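PDB 3ZHC: phytase from Citrobacter braakii, which belongs to branch 2 of the histidine phosphatase superfamily and folds around a mixed beta sheet flanked by helices, with five disulfide bonds. Local coordinates for residues B[79-83]-B[387-393]; B[145-150]-B[287-292]. The protein carries 2 engineered substitutions. All coordinates share one frame; numbering follows the deposited sequence.

Interaction 1. Residues B[79-83]-B[387-393]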
ATOM      1  N   GLU B  79     -17.237   9.977  20.730  1.00 16.65           N
ATOM      2  CA  GLU B  79     -17.968   9.372  19.601  1.00 16.82           C
ATOM      3  C   GLU B  79     -17.630   7.885  19.448  1.00 16.94           C
ATOM      4  O   GLU B  79     -18.515   7.087  19.158  1.00 16.83           O
ATOM      5  CB  GLU B  79     -17.690  10.102  18.268  1.00 16.85           C
ATOM      6  CG  GLU B  79     -18.360  11.467  18.144  1.00 17.28           C
ATOM      7  CD  GLU B  79     -19.880  11.395  18.173  1.00 17.68           C
ATOM      8  OE1 GLU B  79     -20.459  10.330  17.850  1.00 18.20           O
ATOM      9  OE2 GLU B  79     -20.495  12.405  18.524  1.00 18.60           O
ATOM     10  N   LEU B  80     -16.350   7.525  19.633  1.00 17.11           N
ATOM     11  CA  LEU B  80     -15.945   6.110  19.636  1.00 17.43           C
ATOM     12  C   LEU B  80     -16.541   5.395  20.856  1.00 17.86           C
ATOM     13  O   LEU B  80     -17.030   4.290  20.730  1.00 17.80           O
ATOM     14  CB  LEU B  80     -14.414   5.940  19.593  1.00 17.19           C
ATOM     15  CG  LEU B  80     -13.735   6.354  18.285  1.00 17.03           C
ATOM     16  CD1 LEU B  80     -12.251   6.251  18.423  1.00 16.23           C
ATOM     17  CD2 LEU B  80     -14.239   5.503  17.080  1.00 16.08           C
ATOM     18  N   GLY B  81     -16.494   6.048  22.024  1.00 18.59           N
ATOM     19  CA  GLY B  81     -17.100   5.506  23.266  1.00 19.29           C
ATOM     20  C   GLY B  81     -18.582   5.216  23.084  1.00 19.87           C
ATOM     21  O   GLY B  81     -19.075   4.171  23.513  1.00 19.99           O
ATOM     22  N   GLN B  82     -19.269   6.157  22.432  1.00 20.62           N
ATOM     23  CA  GLN B  82     -20.698   6.064  22.103  1.00 21.21           C
ATOM     24  C   GLN B  82     -20.952   4.908  21.146  1.00 21.51           C
ATOM     25  O   GLN B  82     -21.835   4.088  21.397  1.00 21.51           O
ATOM     26  CB  GLN B  82     -21.187   7.427  21.533  1.00 21.40           C
ATOM     27  CG  GLN B  82     -22.539   7.458  20.828  1.00 22.31           C
ATOM     28  CD  GLN B  82     -22.923   8.893  20.435  1.00 23.73           C
ATOM     29  OE1 GLN B  82     -23.212   9.729  21.314  1.00 24.66           O
ATOM     30  NE2 GLN B  82     -22.929   9.189  19.101  1.00 23.98           N
ATOM     31  N   TYR B  83     -20.177   4.842  20.051  1.00 21.91           N
ATOM     32  CA  TYR B  83     -20.282   3.716  19.080  1.00 22.24           C
ATOM     33  C   TYR B  83     -20.028   2.374  19.772  1.00 22.49           C
ATOM     34  O   TYR B  83     -20.784   1.420  19.561  1.00 22.33           O
ATOM     35  CB  TYR B  83     -19.326   3.894  17.886  1.00 22.25           C
ATOM     36  CG  TYR B  83     -19.118   2.637  17.038  1.00 22.48           C
ATOM     37  CD1 TYR B  83     -20.050   2.257  16.069  1.00 22.85           C
ATOM     38  CD2 TYR B  83     -17.974   1.826  17.209  1.00 22.88           C
ATOM     39  CE1 TYR B  83     -19.861   1.089  15.281  1.00 22.84           C
ATOM     40  CE2 TYR B  83     -17.780   0.662  16.428  1.00 23.08           C
ATOM     41  CZ  TYR B  83     -18.738   0.308  15.467  1.00 23.13           C
ATOM     42  OH  TYR B  83     -18.557  -0.822  14.699  1.00 23.66           O
ATOM     43  N   LEU B 387     -21.287   9.039  15.501  1.00 26.07           N
ATOM     44  CA  LEU B 387     -21.154   7.582  15.272  1.00 26.37           C
ATOM     45  C   LEU B 387     -22.280   6.784  15.939  1.00 26.71           C
ATOM     46  O   LEU B 387     -22.714   7.109  17.045  1.00 26.76           O
ATOM     47  CB  LEU B 387     -19.788   7.073  15.760  1.00 26.34           C
ATOM     48  CG  LEU B 387     -18.530   7.669  15.109  1.00 26.14           C
ATOM     49  CD1 LEU B 387     -17.270   7.091  15.769  1.00 25.74           C
ATOM     50  CD2 LEU B 387     -18.513   7.425  13.620  1.00 25.93           C
ATOM     51  N   SER B 388     -22.733   5.740  15.242  1.00 27.17           N
ATOM     52  CA  SER B 388     -23.810   4.848  15.708  1.00 27.56           C
ATOM     53  C   SER B 388     -23.730   3.523  14.959  1.00 27.91           C
ATOM     54  O   SER B 388     -22.825   3.322  14.180  1.00 27.99           O
ATOM     55  CB  SER B 388     -25.169   5.494  15.459  1.00 27.57           C
ATOM     56  OG  SER B 388     -25.469   5.527  14.069  1.00 27.62           O
ATOM     57  N   LEU B 389     -24.680   2.624  15.191  1.00 28.40           N
ATOM     58  CA  LEU B 389     -24.726   1.344  14.435  1.00 28.74           C
ATOM     59  C   LEU B 389     -25.071   1.561  12.938  1.00 29.00           C
ATOM     60  O   LEU B 389     -24.690   0.749  12.086  1.00 29.13           O
ATOM     61  CB  LEU B 389     -25.698   0.370  15.087  1.00 28.78           C
ATOM     62  CG  LEU B 389     -25.326  -0.047  16.522  1.00 28.90           C
ATOM     63  CD1 LEU B 389     -26.449  -0.862  17.155  1.00 28.93           C
ATOM     64  CD2 LEU B 389     -24.005  -0.824  16.551  1.00 28.79           C
ATOM     65  N   GLU B 390     -25.782   2.656  12.634  1.00 29.29           N
ATOM     66  CA  GLU B 390     -26.125   3.028  11.237  1.00 29.52           C
ATOM     67  C   GLU B 390     -24.969   3.742  10.527  1.00 29.25           C
ATOM     68  O   GLU B 390     -24.707   3.481   9.353  1.00 29.24           O
ATOM     69  CB  GLU B 390     -27.386   3.910  11.203  1.00 29.77           C
ATOM     70  CG  GLU B 390     -28.698   3.167  11.560  1.00 30.86           C
ATOM     71  CD  GLU B 390     -29.254   2.283  10.391  1.00 32.41           C
ATOM     72  OE1 GLU B 390     -28.482   1.967   9.428  1.00 33.41           O
ATOM     73  OE2 GLU B 390     -30.472   1.908  10.445  1.00 33.23           O
ATOM     74  N   LYS B 391     -24.299   4.647  11.251  1.00 28.96           N
ATOM     75  CA  LYS B 391     -23.126   5.378  10.763  1.00 28.72           C
ATOM     76  C   LYS B 391     -21.935   4.893  11.613  1.00 28.27           C
ATOM     77  O   LYS B 391     -21.506   5.582  12.539  1.00 28.08           O
ATOM     78  CB  LYS B 391     -23.338   6.892  10.902  1.00 28.89           C
ATOM     79  CG  LYS B 391     -24.651   7.468  10.279  1.00 29.50           C
ATOM     80  CD  LYS B 391     -24.565   7.705   8.755  1.00 30.43           C
ATOM     81  CE  LYS B 391     -25.757   8.588   8.274  1.00 31.10           C
ATOM     82  NZ  LYS B 391     -25.610   9.091   6.855  1.00 31.81           N
ATOM     83  N   PRO B 392     -21.396   3.686  11.306  1.00 27.83           N
ATOM     84  CA  PRO B 392     -20.371   3.120  12.185  1.00 27.58           C
ATOM     85  C   PRO B 392     -18.991   3.724  12.022  1.00 27.31           C
ATOM     86  O   PRO B 392     -18.688   4.372  11.002  1.00 27.36           O
ATOM     87  CB  PRO B 392     -20.341   1.649  11.747  1.00 27.61           C
ATOM     88  CG  PRO B 392     -20.633   1.711  10.301  1.00 27.65           C
ATOM     89  CD  PRO B 392     -21.636   2.809  10.138  1.00 27.75           C
ATOM     90  N   ALA B 393     -18.160   3.502  13.038  1.00 26.96           N
ATOM     91  CA  ALA B 393     -16.755   3.857  12.985  1.00 26.73           C
ATOM     92  C   ALA B 393     -16.092   2.904  12.024  1.00 26.48           C
ATOM     93  O   ALA B 393     -16.619   1.815  11.761  1.00 26.48           O
ATOM     94  CB  ALA B 393     -16.117   3.744  14.365  1.00 26.63           C
TER
HETATM   95  O   HOH W   1     -17.623  -0.981  12.195  1.00 44.41           O
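Leu387, Leu80 and Ala393 meet methyl against methyl at the apolar centre of this contact. Leu80 CD2 lies 3.7 Å from Leu387 CD1, the two leucines alongside each other with their branches directed alike, and the same CD2 also reaches the CB of Ala393. Leucine suits position 80 because its backbone stands back from the loop and a branched tip must bridge the gap; Leu387 instead points straight at the helix, its CB against Tyr83 CB and its branched end beside Leu80. Gln376, from a neighbouring loop, covers part of the same cluster. Next outward comes the ring of Tyr83, whose CG stands anti to the backbone N (chi1 165°), a setting that carries the ring away from the helix and over the loop. Ala393 CB sits over one face, 4.1 Å from the centroid of the Tyr83 ring and only 17° off its normal, a CH-pi contact for which a small methyl is well suited; Ala393 N lies over the ring too, toward the rim. Ser388 O lies at the ring edge, 3.5 Å from Tyr83 CD1, while Pro392 CB approaches Tyr83 CE1 obliquely. Beyond the ring, the phenol OH of Tyr83 shares a water with Ala393 O. At the polar edge, Leu387 N donates an almost straight bond (173°) to Glu79 OE1, 2.8 Å away, from above the carboxylate plane, and Gln82 NE2 donates an N-H, in the carbonyl plane, to Leu387 O at 2.9 Å. An acceptor and a donor, about one helical turn apart, thus match the N-H and C=O of one loop residue. The loop is braced by an ST motif, Lys391 N bonding to Ser388 OG, before it leads into strand 394-398: a helix-to-loop packing at the sheet margin of this alpha/beta fold.

Interaction 2. Residues B[145-150]-B[287-292]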
ATOM      1  N   PRO B 145       5.715   2.294  33.645  1.00 27.23           N
ATOM      2  CA  PRO B 145       6.423   1.253  32.849  1.00 26.65           C
ATOM      3  C   PRO B 145       5.545   0.360  31.943  1.00 26.07           C
ATOM      4  O   PRO B 145       6.076  -0.276  31.042  1.00 25.94           O
ATOM      5  CB  PRO B 145       7.125   0.400  33.929  1.00 26.66           C
ATOM      6  CG  PRO B 145       6.357   0.636  35.156  1.00 26.92           C
ATOM      7  CD  PRO B 145       5.832   2.026  35.092  1.00 27.17           C
ATOM      8  N   LEU B 146       4.229   0.309  32.183  1.00 25.44           N
ATOM      9  CA  LEU B 146       3.293  -0.414  31.288  1.00 25.03           C
ATOM     10  C   LEU B 146       3.365   0.118  29.862  1.00 24.67           C
ATOM     11  O   LEU B 146       3.255  -0.644  28.908  1.00 24.48           O
ATOM     12  CB  LEU B 146       1.843  -0.309  31.791  1.00 24.92           C
ATOM     13  CG  LEU B 146       0.726  -0.998  30.989  1.00 24.92           C
ATOM     14  CD1 LEU B 146       0.941  -2.500  30.999  1.00 24.46           C
ATOM     15  CD2 LEU B 146      -0.656  -0.641  31.531  1.00 24.59           C
ATOM     16  N   PHE B 147       3.551   1.437  29.746  1.00 24.36           N
ATOM     17  CA  PHE B 147       3.643   2.130  28.464  1.00 24.15           C
ATOM     18  C   PHE B 147       5.078   2.341  27.982  1.00 24.41           C
ATOM     19  O   PHE B 147       5.290   2.488  26.790  1.00 24.21           O
ATOM     20  CB  PHE B 147       2.913   3.474  28.562  1.00 23.90           C
ATOM     21  CG  PHE B 147       1.475   3.331  28.953  1.00 22.84           C
ATOM     22  CD1 PHE B 147       0.494   3.116  27.982  1.00 21.78           C
ATOM     23  CD2 PHE B 147       1.091   3.394  30.303  1.00 21.84           C
ATOM     24  CE1 PHE B 147      -0.872   2.972  28.349  1.00 21.38           C
ATOM     25  CE2 PHE B 147      -0.258   3.251  30.679  1.00 21.53           C
ATOM     26  CZ  PHE B 147      -1.243   3.040  29.692  1.00 21.05           C
ATOM     27  N   ASN B 148       6.054   2.358  28.912  1.00 24.82           N
ATOM     28  CA  ASN B 148       7.477   2.602  28.592  1.00 25.21           C
ATOM     29  C   ASN B 148       8.428   1.724  29.449  1.00 25.18           C
ATOM     30  O   ASN B 148       9.130   2.246  30.329  1.00 25.05           O
ATOM     31  CB  ASN B 148       7.835   4.099  28.811  1.00 25.38           C
ATOM     32  CG  ASN B 148       6.950   5.055  28.026  1.00 26.36           C
ATOM     33  OD1 ASN B 148       7.047   5.148  26.789  1.00 28.13           O
ATOM     34  ND2 ASN B 148       6.066   5.809  28.758  1.00 27.45           N
ATOM     35  N   PRO B 149       8.457   0.398  29.201  1.00 25.32           N
ATOM     36  CA  PRO B 149       9.280  -0.496  30.034  1.00 25.56           C
ATOM     37  C   PRO B 149      10.806  -0.346  29.866  1.00 25.95           C
ATOM     38  O   PRO B 149      11.536  -0.631  30.802  1.00 25.81           O
ATOM     39  CB  PRO B 149       8.829  -1.891  29.589  1.00 25.45           C
ATOM     40  CG  PRO B 149       8.369  -1.707  28.239  1.00 25.26           C
ATOM     41  CD  PRO B 149       7.745  -0.360  28.166  1.00 25.35           C
ATOM     42  N   VAL B 150      11.276   0.116  28.704  1.00 26.53           N
ATOM     43  CA  VAL B 150      12.741   0.225  28.465  1.00 27.08           C
ATOM     44  C   VAL B 150      13.428   1.347  29.357  1.00 27.71           C
ATOM     45  O   VAL B 150      14.648   1.471  29.358  1.00 27.84           O
ATOM     46  CB  VAL B 150      13.086   0.348  26.941  1.00 27.07           C
ATOM     47  CG1 VAL B 150      14.534   0.031  26.694  1.00 27.11           C
ATOM     48  CG2 VAL B 150      12.225  -0.597  26.117  1.00 26.94           C
ATOM     49  N   SER B 287      10.286  -5.972  23.344  1.00 13.85           N
ATOM     50  CA  SER B 287      10.581  -5.416  24.680  1.00 14.04           C
ATOM     51  C   SER B 287       9.525  -4.398  25.129  1.00 13.97           C
ATOM     52  O   SER B 287       9.003  -4.495  26.232  1.00 13.96           O
ATOM     53  CB  SER B 287      11.952  -4.753  24.674  1.00 14.07           C
ATOM     54  OG  SER B 287      12.966  -5.692  24.290  1.00 14.71           O
ATOM     55  N   ARG B 288       9.223  -3.432  24.250  1.00 13.99           N
ATOM     56  CA  ARG B 288       8.294  -2.321  24.575  1.00 14.06           C
ATOM     57  C   ARG B 288       6.841  -2.746  24.741  1.00 13.81           C
ATOM     58  O   ARG B 288       6.145  -2.196  25.568  1.00 13.63           O
ATOM     59  CB  ARG B 288       8.400  -1.175  23.544  1.00 14.24           C
ATOM     60  CG  ARG B 288       9.553  -0.256  23.770  1.00 15.43           C
ATOM     61  CD  ARG B 288       9.666   0.803  22.670  1.00 17.22           C
ATOM     62  NE  ARG B 288      10.681   1.840  22.981  1.00 18.87           N
ATOM     63  CZ  ARG B 288      11.250   2.686  22.087  1.00 19.86           C
ATOM     64  NH1 ARG B 288      10.928   2.652  20.776  1.00 20.12           N
ATOM     65  NH2 ARG B 288      12.161   3.583  22.511  1.00 20.43           N
ATOM     66  N   ALA B 289       6.397  -3.725  23.945  1.00 13.76           N
ATOM     67  CA  ALA B 289       5.008  -4.234  24.016  1.00 13.67           C
ATOM     68  C   ALA B 289       4.759  -5.253  25.129  1.00 13.59           C
ATOM     69  O   ALA B 289       3.602  -5.576  25.378  1.00 13.76           O
ATOM     70  CB  ALA B 289       4.587  -4.849  22.661  1.00 13.59           C
ATOM     71  N   THR B 290       5.816  -5.755  25.797  1.00 13.45           N
ATOM     72  CA  THR B 290       5.672  -6.885  26.782  1.00 13.45           C
ATOM     73  C   THR B 290       4.642  -6.638  27.932  1.00 13.40           C
ATOM     74  O   THR B 290       3.738  -7.487  28.125  1.00 13.37           O
ATOM     75  CB  THR B 290       7.082  -7.392  27.330  1.00 13.52           C
ATOM     76  OG1 THR B 290       7.768  -8.095  26.282  1.00 13.66           O
ATOM     77  CG2 THR B 290       6.933  -8.322  28.527  1.00 13.44           C
ATOM     78  N   PRO B 291       4.761  -5.504  28.678  1.00 13.35           N
ATOM     79  CA  PRO B 291       3.774  -5.211  29.732  1.00 13.30           C
ATOM     80  C   PRO B 291       2.326  -5.157  29.230  1.00 13.30           C
ATOM     81  O   PRO B 291       1.454  -5.712  29.872  1.00 13.49           O
ATOM     82  CB  PRO B 291       4.213  -3.846  30.245  1.00 13.25           C
ATOM     83  CG  PRO B 291       5.611  -3.776  29.956  1.00 13.31           C
ATOM     84  CD  PRO B 291       5.823  -4.488  28.670  1.00 13.40           C
ATOM     85  N   LEU B 292       2.088  -4.506  28.094  1.00 13.35           N
ATOM     86  CA  LEU B 292       0.727  -4.436  27.510  1.00 13.34           C
ATOM     87  C   LEU B 292       0.235  -5.825  27.053  1.00 13.50           C
ATOM     88  O   LEU B 292      -0.921  -6.181  27.302  1.00 13.20           O
ATOM     89  CB  LEU B 292       0.641  -3.397  26.377  1.00 13.27           C
ATOM     90  CG  LEU B 292       0.485  -1.948  26.860  1.00 12.99           C
ATOM     91  CD1 LEU B 292       0.825  -0.949  25.750  1.00 12.84           C
ATOM     92  CD2 LEU B 292      -0.938  -1.694  27.402  1.00 12.13           C
TER
HETATM   93  O   HOH W   2       3.768  -2.351  26.858  1.00 10.85           O
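Pro149 and Leu146 pack against Pro291 and its neighbours where helix 282-301 is kinked, a proline kink in which Pro291 has no N-H to offer the turn before. The ring of Pro149 can be followed atom by atom. Its CB touches Pro291 CG at 3.7 Å, one rigid ring against another. CG, at the pucker, approaches two helix carbonyls at once, Ser287 O and Arg288 O, each 3.5 Å from Pro149 CG. CD lies near Arg288 O as well. Proline fits here because its compact apolar ring can settle against two carbonyls at the kink, where Pro291 N carries no hydrogen and Leu292 N bonds to water. Next to it, Val150 CG2 lies 3.6 Å from Arg288 CG, nearly perpendicular to the arginine chain, and it is this aliphatic stem that does the packing. At the other end, Leu146 has its CG anti to the backbone N (chi1 180°), which swings the branched tip along the helix: CD1 rests 3.6 Å from Pro291 CB, and CG meets CD2 of Leu292. Ile321, on strand 318-323, backs Leu292. In place of a direct helix bond between Arg288 O and Leu292 N, a water intervenes: it accepts from Leu292 N at 3.0 Å and lies 2.7 Å from both Arg288 O and Leu146 O.

The two contacts lie on opposite sides of the chain's centre, their centres 30 Å apart and their nearest atoms about 15 Å apart, and they share no helix. Along the chain the order is 79-83, 145-150, 287-292, 387-393, so interaction 1 brackets interaction 2. Both are tied to the same mixed sheet: the 387-393 loop runs into its strand 394-398, while Phe147 and Leu292 of interaction 2 touch Ile321 on its strand 318-323. Helix 71-90 and helix 282-301 are each joined to a loop far off in sequence, one contact partly buried and the other buried; interaction 1 joins an early helix to a late loop, interaction 2 two middle parts.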